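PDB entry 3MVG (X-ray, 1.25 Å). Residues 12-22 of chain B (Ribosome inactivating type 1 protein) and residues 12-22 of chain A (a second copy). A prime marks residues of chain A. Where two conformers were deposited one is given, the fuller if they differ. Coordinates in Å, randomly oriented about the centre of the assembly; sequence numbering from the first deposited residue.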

# COMPACT_ATOMS: atom_id res chain seq x y z
N THR B 12 2.72 -14.12 -2.58
CA THR B 12 1.74 -13.53 -1.69
C THR B 12 1.97 -12.02 -1.67
O THR B 12 2.97 -11.52 -2.18
CB THR B 12 1.92 -14.06 -0.26
OG1 THR B 12 3.24 -13.78 0.19
CG2 THR B 12 1.66 -15.58 -0.20
N ARG B 13 1.05 -11.29 -1.05
CA ARG B 13 1.25 -9.86 -0.84
C ARG B 13 2.58 -9.62 -0.13
O ARG B 13 3.37 -8.75 -0.53
CB ARG B 13 0.09 -9.26 -0.04
CG ARG B 13 -1.25 -9.29 -0.76
CD ARG B 13 -2.31 -8.64 0.12
NE ARG B 13 -3.60 -8.49 -0.56
CZ ARG B 13 -4.65 -9.29 -0.38
NH1 ARG B 13 -4.59 -10.34 0.44
NH2 ARG B 13 -5.78 -9.03 -1.03
N ARG B 14 2.80 -10.41 0.92
CA ARG B 14 4.00 -10.33 1.76
C ARG B 14 5.27 -10.62 0.98
O ARG B 14 6.26 -9.91 1.10
CB ARG B 14 3.86 -11.31 2.93
CG ARG B 14 5.00 -11.29 3.94
CD ARG B 14 4.53 -11.90 5.26
NE ARG B 14 4.34 -13.35 5.18
CZ ARG B 14 4.96 -14.24 5.95
NH1 ARG B 14 5.81 -13.84 6.88
NH2 ARG B 14 4.72 -15.53 5.79
N SER B 15 5.25 -11.67 0.16
CA SER B 15 6.46 -12.07 -0.56
C SER B 15 6.83 -11.05 -1.64
O SER B 15 8.01 -10.76 -1.84
CB SER B 15 6.39 -13.49 -1.12
OG SER B 15 5.57 -13.55 -2.26
N TYR B 16 5.83 -10.47 -2.29
CA TYR B 16 6.09 -9.42 -3.27
C TYR B 16 6.64 -8.16 -2.60
O TYR B 16 7.63 -7.59 -3.05
CB TYR B 16 4.83 -9.12 -4.08
CG TYR B 16 5.07 -8.07 -5.15
CD1 TYR B 16 5.80 -8.37 -6.30
CD2 TYR B 16 4.56 -6.78 -5.00
CE1 TYR B 16 6.04 -7.40 -7.27
CE2 TYR B 16 4.79 -5.81 -5.97
CZ TYR B 16 5.52 -6.12 -7.10
OH TYR B 16 5.74 -5.15 -8.06
N SER B 17 6.01 -7.74 -1.50
CA SER B 17 6.52 -6.60 -0.75
C SER B 17 7.92 -6.83 -0.17
O SER B 17 8.73 -5.91 -0.17
CB SER B 17 5.54 -6.19 0.34
OG SER B 17 4.37 -5.62 -0.24
N ASP B 18 8.19 -8.05 0.30
CA ASP B 18 9.53 -8.38 0.82
C ASP B 18 10.58 -8.30 -0.29
O ASP B 18 11.69 -7.81 -0.06
CB ASP B 18 9.54 -9.79 1.44
CG ASP B 18 8.90 -9.85 2.83
OD1 ASP B 18 8.68 -8.80 3.46
OD2 ASP B 18 8.64 -10.98 3.28
N PHE B 19 10.23 -8.80 -1.47
CA PHE B 19 11.09 -8.67 -2.65
C PHE B 19 11.43 -7.21 -2.91
O PHE B 19 12.61 -6.86 -3.03
CB PHE B 19 10.41 -9.32 -3.86
CG PHE B 19 10.90 -8.81 -5.20
CD1 PHE B 19 12.25 -8.90 -5.57
CD2 PHE B 19 9.99 -8.27 -6.10
CE1 PHE B 19 12.68 -8.43 -6.81
CE2 PHE B 19 10.42 -7.80 -7.35
CZ PHE B 19 11.76 -7.88 -7.70
N LEU B 20 10.41 -6.34 -2.97
CA LEU B 20 10.69 -4.95 -3.27
C LEU B 20 11.51 -4.27 -2.19
O LEU B 20 12.34 -3.42 -2.49
CB LEU B 20 9.40 -4.18 -3.52
CG LEU B 20 8.63 -4.55 -4.79
CD1 LEU B 20 7.36 -3.73 -4.84
CD2 LEU B 20 9.46 -4.34 -6.06
N GLN B 21 11.29 -4.64 -0.93
CA GLN B 21 12.07 -4.04 0.13
C GLN B 21 13.55 -4.45 0.06
O GLN B 21 14.45 -3.61 0.21
CB GLN B 21 11.48 -4.36 1.50
CG GLN B 21 12.15 -3.57 2.62
CD GLN B 21 12.04 -2.07 2.39
OE1 GLN B 21 10.95 -1.54 2.17
NE2 GLN B 21 13.18 -1.39 2.41
N ASN B 22 13.78 -5.73 -0.19
CA ASN B 22 15.13 -6.23 -0.41
C ASN B 22 15.79 -5.51 -1.59
O ASN B 22 16.94 -5.05 -1.51
CB ASN B 22 15.09 -7.74 -0.63
CG ASN B 22 16.47 -8.36 -0.76
OD1 ASN B 22 17.45 -7.88 -0.18
ND2 ASN B 22 16.54 -9.45 -1.50
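Chain A 12-22: TRRSYSDFLQN

Two copies of the same helix pack antiparallel through a small polar contact, held by a salt bridge on one side of a close pair of arginines and matched only loosely on the other. In chain A, as in chain B, residues 13-22 are helical and the helix runs on beyond the stretch. The N-to-C directions differ by 168°, and the axes come no closer than 11.5 Å, so long side chains rather than backbones bridge the gap. Only 310 Å² is buried, both sides summed.

Each helix starts in the same way. Thr12′, in the p rotamer, occupies the N-cap position, and its OG1 accepts from Ser15′ N at 3.0 Å; in return Thr12′ N donates to Ser15′ OG at 2.9 Å. From there the i to i+4 ladder runs from Tyr16′ N to Thr12′ O (3.1 Å) through to Asn22′ N to Asp18′ O (3.0 Å).

The register centres on Arg14 and Arg14′, whose CA atoms lie 7.6 Å apart. Because the chains run in opposite directions, Arg14′ meets Asp18 while Arg14 meets Asp18′, and Arg13 and Gln21 pair likewise with Gln21′ and Arg13′. Arg14′ is extended, with chi1 to chi3 all t, and lays its guanidinium edge against the Asp18 carboxylate: NE donates to Asp18 OD2 at 2.9 Å and, weakly, to Asp18 OD1 at 3.0 Å, and Arg14′ NH1 reaches Asp18 OD2 at 3.0 Å. The CB of Asp18 points sideways, but its carboxylate end comes nearer to chain A.

The reciprocal pair does not repeat this bridge. Arg14 turns at chi3 (p), and its closest approach to Asp18′ is through carbon, CD to OD1 at 3.4 Å. Its NH1 stays 4.3 Å from Asp18′ OD2, which lies well out of the guanidinium plane, so charge attraction remains but no N-H points at the oxygen. The same CD sits over one face of the Arg14′ guanidinium. Arg14 NH1 and Arg14′ NH1 are only 2.9 Å apart; both are donors of like charge and form no hydrogen bond. The carboxylate of Asp18, bound to Arg14′, helps offset that charge. Arg14 was deposited in two conformers, and this description applies to the one given.

Farther out, Gln21′ OE1 lies 4.0 Å from Arg13 NH1, and Gln21 OE1 sits over one face of the Arg13′ guanidinium, 4.2 Å from NE. Tyr16′, Phe19′ and Leu20′ are buried but out of reach of chain B's stretch.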

# COMPACT_ATOMS: atom_id res chain seq x y z
N THR A 12 7.41 -2.94 12.54
CA THR A 12 7.93 -2.75 11.19
C THR A 12 6.73 -2.65 10.23
O THR A 12 5.59 -2.90 10.63
CB THR A 12 8.80 -3.95 10.77
OG1 THR A 12 7.99 -5.13 10.79
CG2 THR A 12 10.00 -4.13 11.70
N ARG A 13 6.99 -2.27 8.98
CA ARG A 13 5.93 -2.26 7.97
C ARG A 13 5.29 -3.64 7.90
O ARG A 13 4.06 -3.77 7.88
CB ARG A 13 6.49 -1.85 6.60
CG ARG A 13 7.17 -0.49 6.58
CD ARG A 13 7.71 -0.17 5.18
NE ARG A 13 8.97 0.58 5.22
CZ ARG A 13 9.13 1.81 4.75
NH1 ARG A 13 8.12 2.46 4.19
NH2 ARG A 13 10.31 2.41 4.83
N ARG A 14 6.13 -4.67 7.89
CA ARG A 14 5.69 -6.06 7.78
C ARG A 14 4.84 -6.49 8.97
O ARG A 14 3.80 -7.13 8.78
CB ARG A 14 6.93 -6.95 7.64
CG ARG A 14 6.69 -8.33 7.05
CD ARG A 14 8.07 -8.96 6.80
NE ARG A 14 8.04 -10.20 6.04
CZ ARG A 14 8.14 -11.42 6.57
NH1 ARG A 14 8.11 -12.48 5.78
NH2 ARG A 14 8.27 -11.57 7.88
N SER A 15 5.25 -6.16 10.19
CA SER A 15 4.49 -6.58 11.37
C SER A 15 3.12 -5.91 11.45
O SER A 15 2.14 -6.55 11.84
CB SER A 15 5.27 -6.41 12.68
OG SER A 15 5.42 -5.05 13.07
N TYR A 16 3.05 -4.64 11.07
CA TYR A 16 1.78 -3.93 11.06
C TYR A 16 0.86 -4.52 9.99
O TYR A 16 -0.31 -4.81 10.24
CB TYR A 16 2.00 -2.43 10.87
CG TYR A 16 0.70 -1.66 10.86
CD1 TYR A 16 -0.04 -1.49 12.02
CD2 TYR A 16 0.22 -1.11 9.68
CE1 TYR A 16 -1.25 -0.78 12.00
CE2 TYR A 16 -0.97 -0.39 9.65
CZ TYR A 16 -1.69 -0.23 10.81
OH TYR A 16 -2.88 0.48 10.75
N SER A 17 1.39 -4.74 8.79
CA SER A 17 0.60 -5.33 7.72
C SER A 17 0.17 -6.76 8.02
O SER A 17 -0.96 -7.15 7.69
CB SER A 17 1.36 -5.26 6.41
OG SER A 17 1.46 -3.92 5.99
N ASP A 18 1.04 -7.55 8.66
CA ASP A 18 0.68 -8.90 9.06
C ASP A 18 -0.47 -8.89 10.06
O ASP A 18 -1.39 -9.70 9.97
CB ASP A 18 1.89 -9.64 9.66
CG ASP A 18 2.88 -10.13 8.60
OD1 ASP A 18 2.57 -10.10 7.39
OD2 ASP A 18 3.98 -10.58 8.99
N PHE A 19 -0.40 -7.98 11.03
CA PHE A 19 -1.48 -7.79 11.99
C PHE A 19 -2.82 -7.52 11.28
O PHE A 19 -3.80 -8.20 11.53
CB PHE A 19 -1.12 -6.67 12.97
CG PHE A 19 -2.30 -6.01 13.63
CD1 PHE A 19 -3.17 -6.74 14.43
CD2 PHE A 19 -2.53 -4.66 13.47
CE1 PHE A 19 -4.27 -6.14 15.05
CE2 PHE A 19 -3.62 -4.04 14.09
CZ PHE A 19 -4.49 -4.79 14.88
N LEU A 20 -2.83 -6.56 10.37
CA LEU A 20 -4.07 -6.21 9.69
C LEU A 20 -4.58 -7.35 8.84
O LEU A 20 -5.79 -7.55 8.75
CB LEU A 20 -3.88 -4.96 8.83
CG LEU A 20 -3.65 -3.66 9.58
CD1 LEU A 20 -3.52 -2.55 8.57
CD2 LEU A 20 -4.79 -3.34 10.55
N GLN A 21 -3.69 -8.11 8.21
CA GLN A 21 -4.15 -9.20 7.37
C GLN A 21 -4.77 -10.31 8.22
O GLN A 21 -5.82 -10.86 7.87
CB GLN A 21 -3.04 -9.73 6.46
CG GLN A 21 -3.56 -10.72 5.41
CD GLN A 21 -4.69 -10.14 4.58
OE1 GLN A 21 -4.64 -8.99 4.16
NE2 GLN A 21 -5.72 -10.94 4.33
N ASN A 22 -4.13 -10.65 9.34
CA ASN A 22 -4.72 -11.62 10.27
C ASN A 22 -6.07 -11.13 10.79
O ASN A 22 -7.02 -11.91 10.95
CB ASN A 22 -3.77 -11.91 11.42
CG ASN A 22 -2.67 -12.88 11.04
OD1 ASN A 22 -2.88 -13.79 10.24
ND2 ASN A 22 -1.49 -12.69 11.62